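Local coordinates for programmed cell death 6-interacting protein (Homo sapiens, PDB 5WA1) that acts in endocytosis, multivesicular body biogenesis, membrane repair and cytokinesis, here represented by its Bro1 domain, which contains the CHMP4-interacting region, at residues 130-134 with 192-197; 113-117 with 139-144. The contacts are given in a common frame with arbitrary orientation. Residue numbers count along the deposited sequence, not the author numbering.

Contact 1. Residues 130-134 with 192-197; sequences VKLAL and LSREPT
Leu134, Leu132 and Arg194 carry most of this contact, plain packing within the Bro1 domain that joins the link between helices 164-191 and 202-226 to strand 131-134. The strand is extended: Val130, Leu132 and Leu134 point toward 192-197, Lys131 and Ala133 away. The irregular link bends at Ser193 (phi/psi near -70/-44°) before Glu195 to Thr197 extend again. It runs antiparallel to the strand, with CA atoms 6.9 Å apart for Leu132 and Thr197 and 8.3 Å for Leu134 and Leu192, so side chains meet each other or the opposite backbone, without backbone pairing. Leu134 (mt) sets CD1 3.9 Å from Leu192 CD2 and CD2 3.5 Å from Arg194 CZ, over one guanidinium face. Exposed Arg194 (phi/psi -104/-177°; chi1 to chi3 m, t, m) thus lies across Leu134. Leu132 (tp) has CD1 3.4 Å from Arg194 NH2, CD2 4.0 Å from Glu195 O and CB 3.9 Å from CG2 of Thr197 (p). Thr197, which starts the CHMP4-interacting region, hydrogen-bonds through OG1 to Asp199 OD1. Strand 131-134 pairs antiparallel with strand 114-117 in a small beta sheet, while Leu134 and Leu192 both rest on Tyr139 of helix 137-157.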
loop_
_atom_site.group_PDB
_atom_site.type_symbol
_atom_site.label_atom_id
_atom_site.label_comp_id
_atom_site.label_asym_id
_atom_site.label_seq_id
_atom_site.Cartn_x
_atom_site.Cartn_y
_atom_site.Cartn_z
ATOM N N VAL A 130 -16.381 1.526 17.511
ATOM C CA VAL A 130 -15.215 2.277 17.959
ATOM C C VAL A 130 -15.157 3.548 17.121
ATOM O O VAL A 130 -14.732 3.530 15.960
ATOM C CB VAL A 130 -13.930 1.451 17.848
ATOM C CG1 VAL A 130 -12.735 2.266 18.325
ATOM C CG2 VAL A 130 -14.061 0.175 18.664
ATOM N N LYS A 131 -15.596 4.655 17.714
ATOM C CA LYS A 131 -15.657 5.955 17.068
ATOM C C LYS A 131 -14.795 6.951 17.828
ATOM O O LYS A 131 -14.500 6.772 19.014
ATOM C CB LYS A 131 -17.100 6.476 17.002
ATOM C CG LYS A 131 -18.057 5.630 16.182
ATOM C CD LYS A 131 -19.457 6.233 16.207
ATOM C CE LYS A 131 -20.399 5.523 15.244
ATOM N NZ LYS A 131 -21.760 6.130 15.251
ATOM N N LEU A 132 -14.394 8.014 17.133
ATOM C CA LEU A 132 -13.703 9.133 17.765
ATOM C C LEU A 132 -14.151 10.433 17.112
ATOM O O LEU A 132 -14.145 10.548 15.882
ATOM C CB LEU A 132 -12.182 8.978 17.662
ATOM C CG LEU A 132 -11.360 10.197 18.095
ATOM C CD1 LEU A 132 -11.671 10.596 19.540
ATOM C CD2 LEU A 132 -9.871 9.940 17.903
ATOM N N ALA A 133 -14.527 11.411 17.934
ATOM C CA ALA A 133 -14.954 12.718 17.457
ATOM C C ALA A 133 -14.011 13.781 17.996
ATOM O O ALA A 133 -13.772 13.845 19.205
ATOM C CB ALA A 133 -16.393 13.015 17.878
ATOM N N LEU A 134 -13.470 14.607 17.103
ATOM C CA LEU A 134 -12.547 15.663 17.489
ATOM C C LEU A 134 -12.827 16.924 16.686
ATOM O O LEU A 134 -13.141 16.859 15.493
ATOM C CB LEU A 134 -11.092 15.237 17.281
ATOM C CG LEU A 134 -10.566 14.135 18.201
ATOM C CD1 LEU A 134 -9.186 13.695 17.762
ATOM C CD2 LEU A 134 -10.545 14.623 19.642
ATOM N N LEU A 192 -3.175 15.617 16.220
ATOM C CA LEU A 192 -4.287 15.332 17.114
ATOM C C LEU A 192 -3.979 15.810 18.529
ATOM O O LEU A 192 -2.862 15.650 19.028
ATOM C CB LEU A 192 -4.613 13.837 17.134
ATOM C CG LEU A 192 -5.571 13.290 16.070
ATOM C CD1 LEU A 192 -4.967 13.356 14.672
ATOM C CD2 LEU A 192 -5.984 11.864 16.405
ATOM N N SER A 193 -4.989 16.398 19.172
ATOM C CA SER A 193 -4.848 16.763 20.576
ATOM C C SER A 193 -4.820 15.524 21.460
ATOM O O SER A 193 -3.993 15.427 22.377
ATOM C CB SER A 193 -5.986 17.693 20.991
ATOM O OG SER A 193 -5.954 17.935 22.386
ATOM N N ARG A 194 -5.707 14.567 21.197
ATOM C CA ARG A 194 -5.818 13.356 21.988
ATOM C C ARG A 194 -5.184 12.183 21.242
ATOM O O ARG A 194 -4.612 12.335 20.160
ATOM C CB ARG A 194 -7.285 13.077 22.326
ATOM C CG ARG A 194 -7.993 14.243 23.006
ATOM C CD ARG A 194 -9.098 13.760 23.938
ATOM N NE ARG A 194 -10.108 12.971 23.239
ATOM C CZ ARG A 194 -11.296 13.436 22.865
ATOM N NH1 ARG A 194 -11.633 14.694 23.125
ATOM N NH2 ARG A 194 -12.150 12.642 22.233
ATOM N N GLU A 195 -5.281 10.998 21.837
ATOM C CA GLU A 195 -4.680 9.831 21.206
ATOM C C GLU A 195 -5.627 9.247 20.156
ATOM O O GLU A 195 -6.838 9.172 20.379
ATOM C CB GLU A 195 -4.333 8.773 22.248
ATOM C CG GLU A 195 -2.895 8.855 22.733
ATOM C CD GLU A 195 -2.523 7.700 23.638
ATOM O OE1 GLU A 195 -3.444 7.063 24.193
ATOM O OE2 GLU A 195 -1.312 7.425 23.792
ATOM N N PRO A 196 -5.102 8.817 19.015
ATOM C CA PRO A 196 -5.964 8.402 17.906
ATOM C C PRO A 196 -6.561 7.019 18.139
ATOM O O PRO A 196 -6.156 6.269 19.029
ATOM C CB PRO A 196 -5.003 8.386 16.714
ATOM C CG PRO A 196 -3.687 7.998 17.330
ATOM C CD PRO A 196 -3.671 8.671 18.693
ATOM N N THR A 197 -7.543 6.687 17.302
ATOM C CA THR A 197 -7.954 5.297 17.189
ATOM C C THR A 197 -6.769 4.465 16.709
ATOM O O THR A 197 -5.789 4.985 16.167
ATOM C CB THR A 197 -9.148 5.155 16.241
ATOM O OG1 THR A 197 -8.953 5.980 15.084
ATOM C CG2 THR A 197 -10.438 5.582 16.943
#

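Contact 2. Residues 113-117 with 139-144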
loop_
_atom_site.group_PDB
_atom_site.type_symbol
_atom_site.label_atom_id
_atom_site.label_comp_id
_atom_site.label_asym_id
_atom_site.label_seq_id
_atom_site.Cartn_x
_atom_site.Cartn_y
_atom_site.Cartn_z
ATOM N N THR A 113 -16.821 19.538 14.390
ATOM C CA THR A 113 -16.469 18.252 14.984
ATOM C C THR A 113 -16.600 17.148 13.944
ATOM O O THR A 113 -17.690 16.893 13.420
ATOM C CB THR A 113 -17.336 17.941 16.203
ATOM O OG1 THR A 113 -17.016 18.854 17.262
ATOM C CG2 THR A 113 -17.081 16.519 16.679
ATOM N N PHE A 114 -15.489 16.485 13.660
ATOM C CA PHE A 114 -15.473 15.364 12.735
ATOM C C PHE A 114 -15.482 14.070 13.533
ATOM O O PHE A 114 -14.690 13.903 14.469
ATOM C CB PHE A 114 -14.252 15.428 11.821
ATOM C CG PHE A 114 -14.071 16.762 11.155
ATOM C CD1 PHE A 114 -14.787 17.088 10.014
ATOM C CD2 PHE A 114 -13.182 17.689 11.674
ATOM C CE1 PHE A 114 -14.617 18.320 9.400
ATOM C CE2 PHE A 114 -13.007 18.921 11.070
ATOM C CZ PHE A 114 -13.723 19.236 9.932
ATOM N N THR A 115 -16.400 13.176 13.181
ATOM C CA THR A 115 -16.539 11.885 13.833
ATOM C C THR A 115 -16.191 10.801 12.829
ATOM O O THR A 115 -16.791 10.738 11.753
ATOM C CB THR A 115 -17.959 11.689 14.363
ATOM O OG1 THR A 115 -18.259 12.732 15.295
ATOM C CG2 THR A 115 -18.085 10.343 15.056
ATOM N N TRP A 116 -15.227 9.955 13.187
ATOM C CA TRP A 116 -14.743 8.892 12.320
ATOM C C TRP A 116 -14.726 7.582 13.088
ATOM O O TRP A 116 -14.484 7.553 14.299
ATOM C CB TRP A 116 -13.339 9.185 11.794
ATOM C CG TRP A 116 -13.296 10.279 10.782
ATOM C CD1 TRP A 116 -13.320 11.622 11.021
ATOM C CD2 TRP A 116 -13.207 10.122 9.362
ATOM N NE1 TRP A 116 -13.257 12.314 9.835
ATOM C CE2 TRP A 116 -13.187 11.416 8.801
ATOM C CE3 TRP A 116 -13.145 9.016 8.509
ATOM C CZ2 TRP A 116 -13.104 11.633 7.426
ATOM C CZ3 TRP A 116 -13.064 9.234 7.141
ATOM C CH2 TRP A 116 -13.047 10.531 6.617
ATOM N N LYS A 117 -15.004 6.522 12.377
ATOM C CA LYS A 117 -15.035 5.211 12.934
ATOM C C LYS A 117 -13.737 4.458 12.612
ATOM O O LYS A 117 -13.090 4.734 11.632
ATOM C CB LYS A 117 -16.213 4.500 12.340
ATOM C CG LYS A 117 -16.617 3.253 13.058
ATOM C CD LYS A 117 -17.693 2.551 12.276
ATOM C CE LYS A 117 -17.920 1.172 12.844
ATOM N NZ LYS A 117 -18.471 0.270 11.805
ATOM N N TYR A 139 -7.138 16.110 12.480
ATOM C CA TYR A 139 -7.804 14.813 12.541
ATOM C C TYR A 139 -8.504 14.500 11.225
ATOM O O TYR A 139 -8.404 13.381 10.707
ATOM C CB TYR A 139 -8.806 14.802 13.697
ATOM C CG TYR A 139 -9.554 13.496 13.907
ATOM C CD1 TYR A 139 -8.890 12.276 13.909
ATOM C CD2 TYR A 139 -10.927 13.499 14.152
ATOM C CE1 TYR A 139 -9.579 11.085 14.123
ATOM C CE2 TYR A 139 -11.621 12.320 14.369
ATOM C CZ TYR A 139 -10.945 11.117 14.351
ATOM O OH TYR A 139 -11.648 9.950 14.572
ATOM N N GLU A 140 -9.224 15.481 10.673
ATOM C CA GLU A 140 -9.915 15.270 9.406
ATOM C C GLU A 140 -8.924 14.961 8.292
ATOM O O GLU A 140 -9.099 13.988 7.547
ATOM C CB GLU A 140 -10.765 16.498 9.063
ATOM C CG GLU A 140 -11.411 16.446 7.687
ATOM C CD GLU A 140 -12.728 15.687 7.667
ATOM O OE1 GLU A 140 -13.020 14.937 8.625
ATOM O OE2 GLU A 140 -13.487 15.857 6.684
ATOM N N LYS A 141 -7.869 15.776 8.168
ATOM C CA LYS A 141 -6.804 15.503 7.201
ATOM C C LYS A 141 -6.285 14.074 7.317
ATOM O O LYS A 141 -6.100 13.380 6.306
ATOM C CB LYS A 141 -5.640 16.478 7.405
ATOM C CG LYS A 141 -5.892 17.912 6.988
ATOM C CD LYS A 141 -4.821 18.834 7.564
ATOM C CE LYS A 141 -3.417 18.298 7.303
ATOM N NZ LYS A 141 -2.386 19.055 8.075
ATOM N N SER A 142 -6.011 13.625 8.547
ATOM C CA SER A 142 -5.394 12.314 8.734
ATOM C C SER A 142 -6.321 11.193 8.289
ATOM O O SER A 142 -5.872 10.218 7.673
ATOM C CB SER A 142 -5.006 12.114 10.199
ATOM O OG SER A 142 -3.936 12.960 10.559
ATOM N N CYS A 143 -7.607 11.298 8.622
ATOM C CA CYS A 143 -8.560 10.263 8.246
ATOM C C CYS A 143 -8.843 10.295 6.752
ATOM O O CYS A 143 -9.012 9.242 6.128
ATOM C CB CYS A 143 -9.859 10.436 9.032
ATOM S SG CYS A 143 -9.665 10.299 10.814
ATOM N N VAL A 144 -8.921 11.494 6.168
ATOM C CA VAL A 144 -9.105 11.594 4.724
ATOM C C VAL A 144 -7.904 11.008 3.993
ATOM O O VAL A 144 -8.060 10.265 3.015
ATOM C CB VAL A 144 -9.378 13.056 4.323
ATOM C CG1 VAL A 144 -9.195 13.248 2.829
ATOM C CG2 VAL A 144 -10.776 13.427 4.722
#
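A buried strand-on-helix packing joins the small beta sheet of the Bro1 domain to its helical body, through strand 114-117 and the early part of helix 137-157. The strand pairs antiparallel with 131-134, and its far edge with N-terminal residues Lys32 and Ser34. The short axes approach to 9.3 Å and cross at 33°, running in the same general direction; strand alternation points Phe114 and Trp116 toward Tyr139, Glu140 and Cys143. Trp116 buries the most surface. Cys143 lies over one face of the indole, its CB 3.4 Å from the centroid of the six-membered ring and its SG 3.8 Å from that of the five-membered ring, a CH-pi and a sulfur-aromatic contact. The indole edge points at the face of Tyr139 in a T-shaped pair, centroids 5.3 Å apart and planes at 77°. Glu140 CB stands 3.8 Å from the centroid of the Phe114 ring, over its face. OE2 of Glu140 makes a salt bridge to Arg71 and a hydrogen bond with Tyr92, so the carboxylate bridges Trp116 to helices 56-75 and 83-97. Its other oxygen, OE1, accepts a hydrogen bond from Trp116 NE1 at 2.9 Å, with an N-H...O angle of 150°.

Overall arrangement
From the N terminus, the chain passes helices 39-49, 56-75 and 83-97 before forming strand 114-117, then returns in strand 131-134 and enters helix 137-157. Contact 2 closes this short excursion, bringing the first strand onto that helix across 21 intervening residues. Contact 1 begins inside it, at the second strand, and closes a longer, mostly helical loop after helix 164-191. The two loops therefore cross; the centres of contacts 1 and 2 lie about 8 Å apart. They join directly through Leu132, whose N lies 2.9 Å from Trp116 O and whose O lies 2.9 Å from Tyr139 OH. The sheet is thus fixed to the helical body by contact 2 and to the 192-197 link by contact 1.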